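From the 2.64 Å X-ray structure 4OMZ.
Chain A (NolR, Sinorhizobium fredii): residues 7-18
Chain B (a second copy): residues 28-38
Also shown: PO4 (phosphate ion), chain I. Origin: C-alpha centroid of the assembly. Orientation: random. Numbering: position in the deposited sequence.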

# COMPACT_ATOMS: atom_id res chain seq x y z
N PRO A 7 -13.24 -20.65 -7.87
CA PRO A 7 -12.95 -19.50 -7.00
C PRO A 7 -11.70 -19.68 -6.13
O PRO A 7 -11.18 -20.79 -5.99
CB PRO A 7 -14.20 -19.40 -6.13
CG PRO A 7 -15.28 -20.04 -6.94
CD PRO A 7 -14.61 -21.16 -7.66
N LEU A 8 -11.22 -18.58 -5.56
CA LEU A 8 -10.05 -18.59 -4.69
C LEU A 8 -10.40 -19.12 -3.30
O LEU A 8 -11.50 -18.86 -2.80
CB LEU A 8 -9.44 -17.19 -4.59
CG LEU A 8 -8.76 -16.67 -5.85
CD1 LEU A 8 -8.51 -15.17 -5.77
CD2 LEU A 8 -7.46 -17.42 -6.11
N SER A 9 -9.50 -19.88 -2.69
CA SER A 9 -9.74 -20.43 -1.35
C SER A 9 -10.00 -19.33 -0.33
O SER A 9 -9.55 -18.19 -0.50
CB SER A 9 -8.55 -21.29 -0.91
OG SER A 9 -7.51 -20.48 -0.37
N PRO A 10 -10.73 -19.66 0.75
CA PRO A 10 -10.96 -18.72 1.85
C PRO A 10 -9.66 -18.25 2.50
O PRO A 10 -9.59 -17.13 3.02
CB PRO A 10 -11.82 -19.53 2.82
CG PRO A 10 -12.55 -20.49 1.94
CD PRO A 10 -11.53 -20.89 0.92
N GLU A 11 -8.64 -19.10 2.47
CA GLU A 11 -7.34 -18.74 3.04
C GLU A 11 -6.71 -17.53 2.35
O GLU A 11 -6.18 -16.65 3.01
CB GLU A 11 -6.37 -19.92 2.96
CG GLU A 11 -5.08 -19.69 3.75
CD GLU A 11 -4.21 -20.94 3.88
OE1 GLU A 11 -4.50 -21.94 3.19
OE2 GLU A 11 -3.23 -20.90 4.65
N LYS A 12 -6.78 -17.49 1.02
CA LYS A 12 -6.20 -16.39 0.24
C LYS A 12 -7.00 -15.10 0.37
O LYS A 12 -6.49 -14.00 0.21
CB LYS A 12 -6.06 -16.82 -1.22
CG LYS A 12 -5.12 -18.01 -1.34
CD LYS A 12 -4.88 -18.48 -2.77
CE LYS A 12 -3.49 -18.03 -3.23
NZ LYS A 12 -3.36 -17.90 -4.72
N HIS A 13 -8.27 -15.29 0.68
CA HIS A 13 -9.25 -14.27 1.00
C HIS A 13 -8.93 -13.58 2.33
O HIS A 13 -8.92 -12.33 2.45
CB HIS A 13 -10.58 -15.02 0.98
CG HIS A 13 -11.35 -14.85 -0.29
ND1 HIS A 13 -10.92 -14.03 -1.29
CD2 HIS A 13 -12.33 -15.61 -0.84
CE1 HIS A 13 -11.74 -14.12 -2.32
NE2 HIS A 13 -12.58 -15.11 -2.09
N GLU A 14 -8.54 -14.40 3.29
CA GLU A 14 -8.18 -13.94 4.62
C GLU A 14 -6.77 -13.31 4.62
O GLU A 14 -6.50 -12.31 5.31
CB GLU A 14 -8.22 -15.14 5.56
CG GLU A 14 -9.60 -15.48 6.09
CD GLU A 14 -9.55 -16.63 7.08
OE1 GLU A 14 -8.48 -17.25 7.22
OE2 GLU A 14 -10.59 -16.92 7.71
N GLU A 15 -5.90 -13.87 3.78
CA GLU A 15 -4.54 -13.35 3.61
C GLU A 15 -4.56 -12.01 2.90
O GLU A 15 -3.79 -11.10 3.23
CB GLU A 15 -3.68 -14.35 2.85
CG GLU A 15 -2.21 -13.94 2.75
CD GLU A 15 -1.38 -14.95 1.98
OE1 GLU A 15 -1.94 -16.00 1.58
OE2 GLU A 15 -0.17 -14.70 1.77
N ALA A 16 -5.44 -11.89 1.91
CA ALA A 16 -5.63 -10.64 1.20
C ALA A 16 -6.14 -9.60 2.18
O ALA A 16 -5.77 -8.43 2.09
CB ALA A 16 -6.59 -10.82 0.05
N GLU A 17 -6.97 -10.03 3.13
CA GLU A 17 -7.43 -9.06 4.12
C GLU A 17 -6.29 -8.57 5.03
O GLU A 17 -6.18 -7.37 5.29
CB GLU A 17 -8.55 -9.65 4.99
CG GLU A 17 -9.94 -9.39 4.44
CD GLU A 17 -10.38 -7.94 4.65
OE1 GLU A 17 -9.66 -7.18 5.34
OE2 GLU A 17 -11.45 -7.56 4.12
N ILE A 18 -5.43 -9.48 5.46
CA ILE A 18 -4.30 -9.07 6.30
C ILE A 18 -3.32 -8.14 5.56
O ILE A 18 -2.98 -7.03 6.05
CB ILE A 18 -3.53 -10.29 6.83
CG1 ILE A 18 -4.40 -11.06 7.83
CG2 ILE A 18 -2.22 -9.86 7.46
CD1 ILE A 18 -3.98 -12.49 8.01
N ASN B 28 -6.37 -2.82 -1.09
CA ASN B 28 -7.71 -3.38 -0.94
C ASN B 28 -7.63 -4.89 -1.16
O ASN B 28 -6.97 -5.34 -2.10
CB ASN B 28 -8.69 -2.72 -1.91
CG ASN B 28 -10.09 -3.30 -1.82
OD1 ASN B 28 -10.41 -4.27 -2.50
ND2 ASN B 28 -10.93 -2.69 -0.99
N PRO B 29 -8.30 -5.68 -0.30
CA PRO B 29 -8.17 -7.14 -0.40
C PRO B 29 -8.64 -7.68 -1.75
O PRO B 29 -7.99 -8.56 -2.34
CB PRO B 29 -9.06 -7.65 0.74
CG PRO B 29 -9.98 -6.51 1.06
CD PRO B 29 -9.21 -5.26 0.78
N LYS B 30 -9.74 -7.13 -2.24
CA LYS B 30 -10.30 -7.57 -3.50
C LYS B 30 -9.35 -7.22 -4.63
O LYS B 30 -9.10 -8.02 -5.52
CB LYS B 30 -11.67 -6.94 -3.75
CG LYS B 30 -12.81 -7.94 -3.75
CD LYS B 30 -13.00 -8.56 -2.38
CE LYS B 30 -13.87 -9.80 -2.46
NZ LYS B 30 -14.29 -10.25 -1.11
N ARG B 31 -8.82 -6.00 -4.60
CA ARG B 31 -7.87 -5.56 -5.61
C ARG B 31 -6.57 -6.38 -5.55
O ARG B 31 -5.93 -6.61 -6.58
CB ARG B 31 -7.59 -4.07 -5.45
CG ARG B 31 -8.12 -3.28 -6.62
CD ARG B 31 -9.03 -2.16 -6.19
NE ARG B 31 -8.34 -1.17 -5.37
CZ ARG B 31 -8.96 -0.34 -4.54
NH1 ARG B 31 -10.28 -0.38 -4.42
NH2 ARG B 31 -8.26 0.54 -3.83
N LEU B 32 -6.18 -6.81 -4.36
CA LEU B 32 -5.01 -7.67 -4.26
C LEU B 32 -5.29 -9.01 -4.93
O LEU B 32 -4.45 -9.52 -5.67
CB LEU B 32 -4.59 -7.89 -2.81
CG LEU B 32 -3.69 -6.79 -2.22
CD1 LEU B 32 -3.19 -7.19 -0.83
CD2 LEU B 32 -2.52 -6.44 -3.16
N LEU B 33 -6.47 -9.58 -4.69
CA LEU B 33 -6.81 -10.85 -5.33
C LEU B 33 -6.90 -10.71 -6.85
O LEU B 33 -6.39 -11.56 -7.59
CB LEU B 33 -8.13 -11.36 -4.78
CG LEU B 33 -8.04 -11.72 -3.30
CD1 LEU B 33 -9.43 -11.93 -2.85
CD2 LEU B 33 -7.22 -12.98 -3.07
N ILE B 34 -7.52 -9.63 -7.29
CA ILE B 34 -7.62 -9.30 -8.70
C ILE B 34 -6.25 -9.20 -9.36
O ILE B 34 -5.99 -9.86 -10.36
CB ILE B 34 -8.35 -7.97 -8.92
CG1 ILE B 34 -9.84 -8.12 -8.59
CG2 ILE B 34 -8.18 -7.49 -10.35
CD1 ILE B 34 -10.55 -6.79 -8.39
N LEU B 35 -5.36 -8.39 -8.78
CA LEU B 35 -4.04 -8.19 -9.36
C LEU B 35 -3.19 -9.46 -9.31
O LEU B 35 -2.42 -9.73 -10.23
CB LEU B 35 -3.32 -7.04 -8.65
CG LEU B 35 -3.79 -5.64 -9.07
CD1 LEU B 35 -3.25 -4.59 -8.11
CD2 LEU B 35 -3.37 -5.33 -10.50
N ASP B 36 -3.36 -10.24 -8.26
CA ASP B 36 -2.68 -11.52 -8.13
C ASP B 36 -3.10 -12.42 -9.29
O ASP B 36 -2.26 -13.03 -9.95
CB ASP B 36 -2.98 -12.18 -6.79
CG ASP B 36 -1.85 -13.08 -6.32
OD1 ASP B 36 -0.74 -12.56 -6.10
OD2 ASP B 36 -2.07 -14.30 -6.17
N SER B 37 -4.41 -12.52 -9.52
CA SER B 37 -4.95 -13.32 -10.62
C SER B 37 -4.51 -12.83 -12.00
O SER B 37 -4.13 -13.62 -12.86
CB SER B 37 -6.47 -13.34 -10.55
OG SER B 37 -6.90 -13.66 -9.24
N LEU B 38 -4.57 -11.51 -12.21
CA LEU B 38 -4.25 -10.91 -13.50
C LEU B 38 -2.77 -10.96 -13.87
O LEU B 38 -2.43 -10.88 -15.04
CB LEU B 38 -4.73 -9.45 -13.52
CG LEU B 38 -6.25 -9.28 -13.54
CD1 LEU B 38 -6.62 -7.83 -13.81
CD2 LEU B 38 -6.85 -10.19 -14.58
P PO4 I . -11.88 -10.59 1.26
O1 PO4 I . -10.43 -10.73 0.85
O2 PO4 I . -12.72 -11.51 0.42
O3 PO4 I . -12.04 -10.96 2.71
O4 PO4 I . -12.32 -9.16 1.05

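Each stretch is mostly a single helix. In chain A, residues 10-18 are helical and the helix runs on later in the chain; in chain B, residues 29-38 are helical. The two axes come within 8.4 Å, and their N-to-C directions make an angle of 119°. The helices therefore cross obliquely. The backbones come nearest at A:Ala16 and B:Pro29, whose CA atoms are 4.6 Å apart.

Both helices are capped at their N-termini. The A:Ser9 OG atom accepts a weak hydrogen bond from A:Lys12 N at 3.4 Å. In chain B, the B:Asn28 OD1 atom accepts from B:Arg31 N at 3.2 Å and, weakly, from B:Lys30 N at 2.9 Å. These caps give acceptors to amides at the start of each helix; A:Lys12 N also makes a weak bond to A:Ser9 O.

No hydrogen bond joins the two stretches directly. The contact is chiefly apolar and buries 417 Å², both sides summed. B:Leu33 is its centre, with the largest area covered by the other stretch. B:Leu33 CD2 lies 3.7 Å from A:Leu8 CD1 and 3.5 Å from A:Lys12 O. B:Leu33 CG lies 3.8 Å from A:Ala16 CB. B:Leu33 CD1 is 3.0 Å from A:His13 ND1, a tight approach at the edge of the imidazole ring.

The small side chain of A:Ala16 suits the close backbone approach. A:Ala16 CB is 3.6 Å from B:Pro29 O and 4.1 Å from B:Pro29 CB. B:Pro29 O also accepts from B:Leu33 N at 3.0 Å within its own helix. Nearby, A:Glu17 points away at its CA-to-CB bond, but its end turns back, and A:Glu17 OE2 comes within 3.6 Å of B:Pro29 CG.

Toward the other end of the contact, A:Leu8 CD1 is 4.1 Å from B:Ser37 OG. B:Ser37 OG donates to B:Leu33 O at 2.7 Å, so its polarity is met within its own helix. A:Lys12 NZ and B:Asp36 OD2 are 4.1 Å apart. The opposite charges may attract, but the distance is beyond a salt bridge.

A phosphate ion, probably from the crystallisation liquor, lies beside both chains. B:Lys30 NZ donates to phosphate O2 at 2.5 Å and, weakly, to phosphate O4 at 3.1 Å, as expected of an ammonium group meeting an anion. Phosphate O2 also sits over one face of the A:His13 ring. The A:His13 O atom is 2.7 Å from phosphate O1, so the ion touches both helices.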